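Local structure of Pro-metalloprotease PrtV (Vibrio cholerae, 4L9D) at residues Ser27-Gly32 / Leu66-Lys72; Trp39-Asn43 / Tyr62-Leu66. The protein is a secreted metalloprotease that probably attacks host extracellular-matrix proteins, represented here by its PKD1 domain, whose calcium binding regulates interdomain flexibility. One frame throughout, in Å; residues are numbered along the deposited sequence. Where two conformers were deposited one is given.

Interaction 1 (Ser27-Gly32 / Leu66-Lys72); sequences SSDSDG and LTVTDDK. With NA (sodium ion), chain C.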
loop_
_atom_site.group_PDB
_atom_site.type_symbol
_atom_site.label_atom_id
_atom_site.label_comp_id
_atom_site.label_asym_id
_atom_site.label_seq_id
_atom_site.Cartn_x
_atom_site.Cartn_y
_atom_site.Cartn_z
ATOM N N SER A 27 -3.508 5.853 -6.815
ATOM C CA SER A 27 -2.651 7.014 -6.704
ATOM C C SER A 27 -2.701 7.868 -7.937
ATOM O O SER A 27 -3.165 7.398 -9.010
ATOM C CB SER A 27 -1.192 6.531 -6.436
ATOM O OG SER A 27 -1.072 5.764 -5.273
ATOM N N SER A 28 -2.220 9.102 -7.876
ATOM C CA SER A 28 -2.234 10.006 -8.946
ATOM C C SER A 28 -1.119 11.040 -8.835
ATOM O O SER A 28 -0.462 11.166 -7.800
ATOM C CB SER A 28 -3.599 10.647 -9.096
ATOM O OG SER A 28 -3.870 11.395 -7.942
ATOM N N ASP A 29 -0.942 11.830 -9.878
ATOM C CA ASP A 29 0.071 12.889 -9.853
ATOM C C ASP A 29 -0.319 13.951 -10.857
ATOM O O ASP A 29 -0.375 13.679 -12.071
ATOM C CB ASP A 29 1.452 12.333 -10.241
ATOM C CG ASP A 29 2.595 13.238 -9.901
ATOM O OD1 ASP A 29 2.419 14.439 -9.656
ATOM O OD2 ASP A 29 3.743 12.682 -9.949
ATOM N N SER A 30 -0.610 15.153 -10.360
ATOM C CA SER A 30 -1.032 16.299 -11.212
ATOM C C SER A 30 0.144 17.015 -11.839
ATOM O O SER A 30 -0.067 17.904 -12.665
ATOM C CB SER A 30 -1.876 17.254 -10.443
ATOM O OG SER A 30 -1.198 17.804 -9.358
ATOM N N ASP A 31 1.370 16.676 -11.450
ATOM C CA ASP A 31 2.553 17.386 -11.907
ATOM C C ASP A 31 3.684 16.380 -12.193
ATOM O O ASP A 31 4.829 16.595 -11.830
ATOM C CB ASP A 31 3.002 18.416 -10.843
ATOM C CG ASP A 31 4.086 19.293 -11.311
ATOM O OD1 ASP A 31 4.093 19.637 -12.521
ATOM O OD2 ASP A 31 4.892 19.761 -10.449
ATOM N N GLY A 32 3.359 15.262 -12.832
ATOM C CA GLY A 32 4.353 14.310 -13.200
ATOM C C GLY A 32 3.742 12.929 -13.310
ATOM O O GLY A 32 2.508 12.787 -13.403
ATOM N N LEU A 66 1.685 2.883 1.888
ATOM C CA LEU A 66 2.173 2.987 0.511
ATOM C C LEU A 66 2.861 4.311 0.315
ATOM O O LEU A 66 2.254 5.363 0.566
ATOM C CB LEU A 66 1.022 2.886 -0.497
ATOM C CG LEU A 66 1.413 3.177 -1.966
ATOM C CD1 LEU A 66 2.434 2.169 -2.502
ATOM C CD2 LEU A 66 0.195 3.223 -2.843
ATOM N N THR A 67 4.080 4.269 -0.205
ATOM C CA THR A 67 4.780 5.439 -0.692
ATOM C C THR A 67 4.887 5.348 -2.196
ATOM O O THR A 67 5.273 4.290 -2.725
ATOM C CB THR A 67 6.199 5.501 -0.044
ATOM O OG1 THR A 67 6.084 5.710 1.359
ATOM C CG2 THR A 67 7.040 6.648 -0.618
ATOM N N VAL A 68 4.534 6.439 -2.868
ATOM C CA VAL A 68 4.724 6.545 -4.308
ATOM C C VAL A 68 5.773 7.632 -4.570
ATOM O O VAL A 68 5.854 8.604 -3.819
ATOM C CB VAL A 68 3.424 6.859 -5.027
ATOM C CG1 VAL A 68 2.340 5.820 -4.674
ATOM C CG2 VAL A 68 2.882 8.280 -4.776
ATOM N N THR A 69 6.553 7.445 -5.641
ATOM C CA THR A 69 7.573 8.383 -6.039
ATOM C C THR A 69 7.461 8.647 -7.513
ATOM O O THR A 69 7.216 7.705 -8.305
ATOM C CB THR A 69 8.990 7.861 -5.678
ATOM O OG1 THR A 69 9.022 7.576 -4.266
ATOM C CG2 THR A 69 10.070 8.850 -5.988
ATOM N N ASP A 70 7.606 9.899 -7.920
ATOM C CA ASP A 70 7.398 10.304 -9.292
ATOM C C ASP A 70 8.702 10.603 -10.045
ATOM O O ASP A 70 9.833 10.438 -9.544
ATOM C CB ASP A 70 6.348 11.389 -9.401
ATOM C CG ASP A 70 6.828 12.801 -9.029
ATOM O OD1 ASP A 70 8.025 12.968 -8.686
ATOM O OD2 ASP A 70 5.943 13.700 -9.058
ATOM N N ASP A 71 8.530 10.901 -11.327
ATOM C CA ASP A 71 9.631 11.198 -12.244
ATOM C C ASP A 71 10.555 12.342 -11.848
ATOM O O ASP A 71 11.690 12.344 -12.325
ATOM C CB ASP A 71 9.115 11.550 -13.652
ATOM C CG ASP A 71 8.279 12.791 -13.676
ATOM O OD1 ASP A 71 7.208 12.832 -13.043
ATOM O OD2 ASP A 71 8.706 13.711 -14.367
ATOM N N LYS A 72 10.074 13.262 -11.022
ATOM C CA LYS A 72 10.854 14.344 -10.506
ATOM C C LYS A 72 11.440 14.081 -9.124
ATOM O O LYS A 72 12.087 14.974 -8.534
ATOM C CB LYS A 72 10.137 15.673 -10.541
ATOM C CG LYS A 72 8.811 15.747 -10.066
ATOM C CD LYS A 72 8.243 17.146 -10.119
ATOM C CE LYS A 72 6.834 17.187 -9.655
ATOM N NZ LYS A 72 6.324 16.374 -8.545
HETATM NA NA NA C . 0.312 13.144 -14.225
HETATM O O HOH W 1 7.356 16.061 -13.473
HETATM O O HOH W 2 0.928 15.428 -14.680
HETATM O O HOH W 3 1.064 12.729 -16.478
HETATM O O HOH W 4 -0.192 10.916 -13.933
HETATM O O HOH W 5 -1.964 13.580 -14.894
#
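Lys72 reaches back from the turn after strand 60-70 to lie beside Asp31, its CE 3.0 Å from Asp31 O and 3.3 Å from Asp31 OD2. Its ammonium group forms salt bridges with Asp70, inside 66-72 (NZ to OD2, 2.7 Å), and with Asp74, but not with Asp31 OD2, 4.1 Å from Lys72 NZ. A water bridges the segments, donating to Asp31 O (3.1 Å) and Asp71 OD2 (2.9 Å). Asp31, Asp70, Asp74 and Ile6 are calcium ligands of PrtV; with no calcium bound here, the lysine probably helps offset the clustered carboxylates. Asp29 OD2 and Asp70 OD2 lie 2.6 Å apart, so close that one carboxyl group probably carries a proton. Asp29 OD1 accepts from Asp31 N (3.1 Å) in an Asx turn. Asp29 O (2.3 Å), Gly32 O (2.4 Å) and four waters coordinate a sodium ion. At the other end Ser27 OG, hydrogen-bonded to Asn25 and Arg11, packs on methyl groups, 3.5 Å from Val68 CG1 and 3.7 Å from Leu66 CD2. The 27-32 loop, linking strand 20-25 of one sheet to 34-40 of the other, thus packs along the end of strand 60-70, flanked by strands 34-40 and 75-84.

Interaction 2 (Trp39-Asn43 / Tyr62-Leu66); sequences WDFGN and YSVTL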
loop_
_atom_site.group_PDB
_atom_site.type_symbol
_atom_site.label_atom_id
_atom_site.label_comp_id
_atom_site.label_asym_id
_atom_site.label_seq_id
_atom_site.Cartn_x
_atom_site.Cartn_y
_atom_site.Cartn_z
ATOM N N TRP A 39 5.469 -0.447 -0.798
ATOM C CA TRP A 39 4.422 -0.904 0.117
ATOM C C TRP A 39 5.083 -1.496 1.341
ATOM O O TRP A 39 6.124 -2.176 1.268
ATOM C CB TRP A 39 3.591 -2.053 -0.544
ATOM C CG TRP A 39 2.693 -1.654 -1.630
ATOM C CD1 TRP A 39 3.016 -1.536 -2.970
ATOM C CD2 TRP A 39 1.313 -1.322 -1.515
ATOM N NE1 TRP A 39 1.906 -1.174 -3.694
ATOM C CE2 TRP A 39 0.840 -1.036 -2.825
ATOM C CE3 TRP A 39 0.416 -1.256 -0.462
ATOM C CZ2 TRP A 39 -0.517 -0.753 -3.082
ATOM C CZ3 TRP A 39 -0.891 -0.936 -0.719
ATOM C CH2 TRP A 39 -1.362 -0.682 -2.009
ATOM N N ASP A 40 4.411 -1.294 2.466
ATOM C CA ASP A 40 4.918 -1.672 3.786
ATOM C C ASP A 40 3.706 -2.212 4.521
ATOM O O ASP A 40 2.769 -1.476 4.832
ATOM C CB ASP A 40 5.540 -0.421 4.370
ATOM C CG ASP A 40 5.813 -0.393 5.838
ATOM O OD1 ASP A 40 5.442 -1.332 6.582
ATOM O OD2 ASP A 40 6.414 0.638 6.293
ATOM N N PHE A 41 3.662 -3.532 4.767
ATOM C CA PHE A 41 2.454 -4.165 5.200
ATOM C C PHE A 41 2.223 -4.151 6.708
ATOM O O PHE A 41 1.248 -4.709 7.204
ATOM C CB PHE A 41 2.396 -5.599 4.639
ATOM C CG PHE A 41 2.537 -5.667 3.105
ATOM C CD1 PHE A 41 1.885 -4.811 2.279
ATOM C CD2 PHE A 41 3.331 -6.659 2.563
ATOM C CE1 PHE A 41 1.999 -4.928 0.902
ATOM C CE2 PHE A 41 3.486 -6.756 1.168
ATOM C CZ PHE A 41 2.779 -5.905 0.364
ATOM N N GLY A 42 3.116 -3.509 7.450
ATOM C CA GLY A 42 2.905 -3.358 8.899
ATOM C C GLY A 42 3.271 -4.594 9.680
ATOM O O GLY A 42 2.835 -4.752 10.817
ATOM N N ASN A 43 4.088 -5.474 9.093
ATOM C CA ASN A 43 4.463 -6.759 9.674
ATOM C C ASN A 43 5.930 -7.110 9.384
ATOM O O ASN A 43 6.304 -8.271 9.612
ATOM C CB ASN A 43 3.554 -7.862 9.143
ATOM C CG ASN A 43 3.774 -8.111 7.677
ATOM O OD1 ASN A 43 4.291 -7.237 6.950
ATOM N ND2 ASN A 43 3.362 -9.284 7.196
ATOM N N TYR A 62 -3.020 -4.397 11.559
ATOM C CA TYR A 62 -1.780 -4.057 10.852
ATOM C C TYR A 62 -1.963 -2.791 10.074
ATOM O O TYR A 62 -3.002 -2.581 9.409
ATOM C CB TYR A 62 -1.376 -5.209 9.886
ATOM C CG TYR A 62 -1.119 -6.517 10.586
ATOM C CD1 TYR A 62 0.155 -6.822 11.056
ATOM C CD2 TYR A 62 -2.120 -7.425 10.782
ATOM C CE1 TYR A 62 0.412 -8.068 11.638
ATOM C CE2 TYR A 62 -1.873 -8.657 11.386
ATOM C CZ TYR A 62 -0.602 -8.966 11.818
ATOM O OH TYR A 62 -0.275 -10.191 12.398
ATOM N N SER A 63 -0.956 -1.923 10.085
ATOM C CA SER A 63 -0.941 -0.723 9.301
ATOM C C SER A 63 -0.292 -0.962 7.924
ATOM O O SER A 63 0.843 -1.402 7.866
ATOM C CB SER A 63 -0.200 0.358 10.035
ATOM O OG SER A 63 -0.838 0.703 11.241
ATOM N N VAL A 64 -1.057 -0.695 6.893
ATOM C CA VAL A 64 -0.544 -0.816 5.518
ATOM C C VAL A 64 -0.212 0.570 5.021
ATOM O O VAL A 64 -1.066 1.479 5.021
ATOM C CB VAL A 64 -1.596 -1.447 4.615
ATOM C CG1 VAL A 64 -1.103 -1.527 3.212
ATOM C CG2 VAL A 64 -1.927 -2.837 5.109
ATOM N N THR A 65 1.033 0.769 4.600
ATOM C CA THR A 65 1.545 2.029 4.148
ATOM C C THR A 65 2.023 1.911 2.707
ATOM O O THR A 65 2.722 0.940 2.364
ATOM C CB THR A 65 2.707 2.453 5.111
ATOM O OG1 THR A 65 2.222 2.463 6.469
ATOM C CG2 THR A 65 3.215 3.800 4.765
ATOM N N LEU A 66 1.685 2.883 1.888
ATOM C CA LEU A 66 2.173 2.987 0.511
ATOM C C LEU A 66 2.861 4.311 0.315
ATOM O O LEU A 66 2.254 5.363 0.566
ATOM C CB LEU A 66 1.022 2.886 -0.497
ATOM C CG LEU A 66 1.413 3.177 -1.966
ATOM C CD1 LEU A 66 2.434 2.169 -2.502
ATOM C CD2 LEU A 66 0.195 3.223 -2.843
HETATM O O HOH W 6 3.088 0.237 7.777
#
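Tyr62 begins the contact, where 39-43 has already left the sheet, with its ring edge against Gly42 O (CD1 to O, 3.4 Å); its hydroxyl bonds to Lys58 O and its ring stacks on Tyr56. Ser63 O comes within 3.0 Å of Gly42 CA, where a CB would collide with it. A water lies 2.8 Å from Ser63 O, 2.7 Å from Thr65 OG1 and, more weakly, 3.1 Å from Asp40 OD1. Val64 CG1 meets the Trp39 ring edge at CZ3 (4.0 Å), and Val64 CA makes a CH...O contact with Asp40 O (3.4 Å). Thr65 supplies the antiparallel hydrogen-bonded pair: its N donates to Asp40 O and its O accepts from Asp40 N, both 2.8 Å. Leu66, in the adjoining non-hydrogen-bonded pair, sets CD1 over the Trp39 five-membered ring (CH-pi, 3.5 Å from its centroid). Trp39-Gly42 carries the WDFG sequence characteristic of PKD domains. Polar, hydrated chemistry on the Asp40-Thr65 face and apolar packing on the Trp39-Leu66 face imply one side turned to the sandwich core.

Overall arrangement
Both interactions draw on strand 60-70 and share Leu66, which touches Trp39 in interaction 2 and Ser27 in interaction 1, but their centres lie 19 Å apart. Interaction 2 sits close to the middle of the domain and joins two neighbouring strands of one sheet through backbone hydrogen bonds and packing around Trp39. Interaction 1 lies at an end of the sandwich, where a loop between the two sheets meets the last part of the same strand and the turn after it; it buries less surface (283 against 466 Å²) and brings together carboxylates, a lysine and a bridging water. Strand 60-70 therefore runs from the aromatic interior to the calcium-binding end of PKD1.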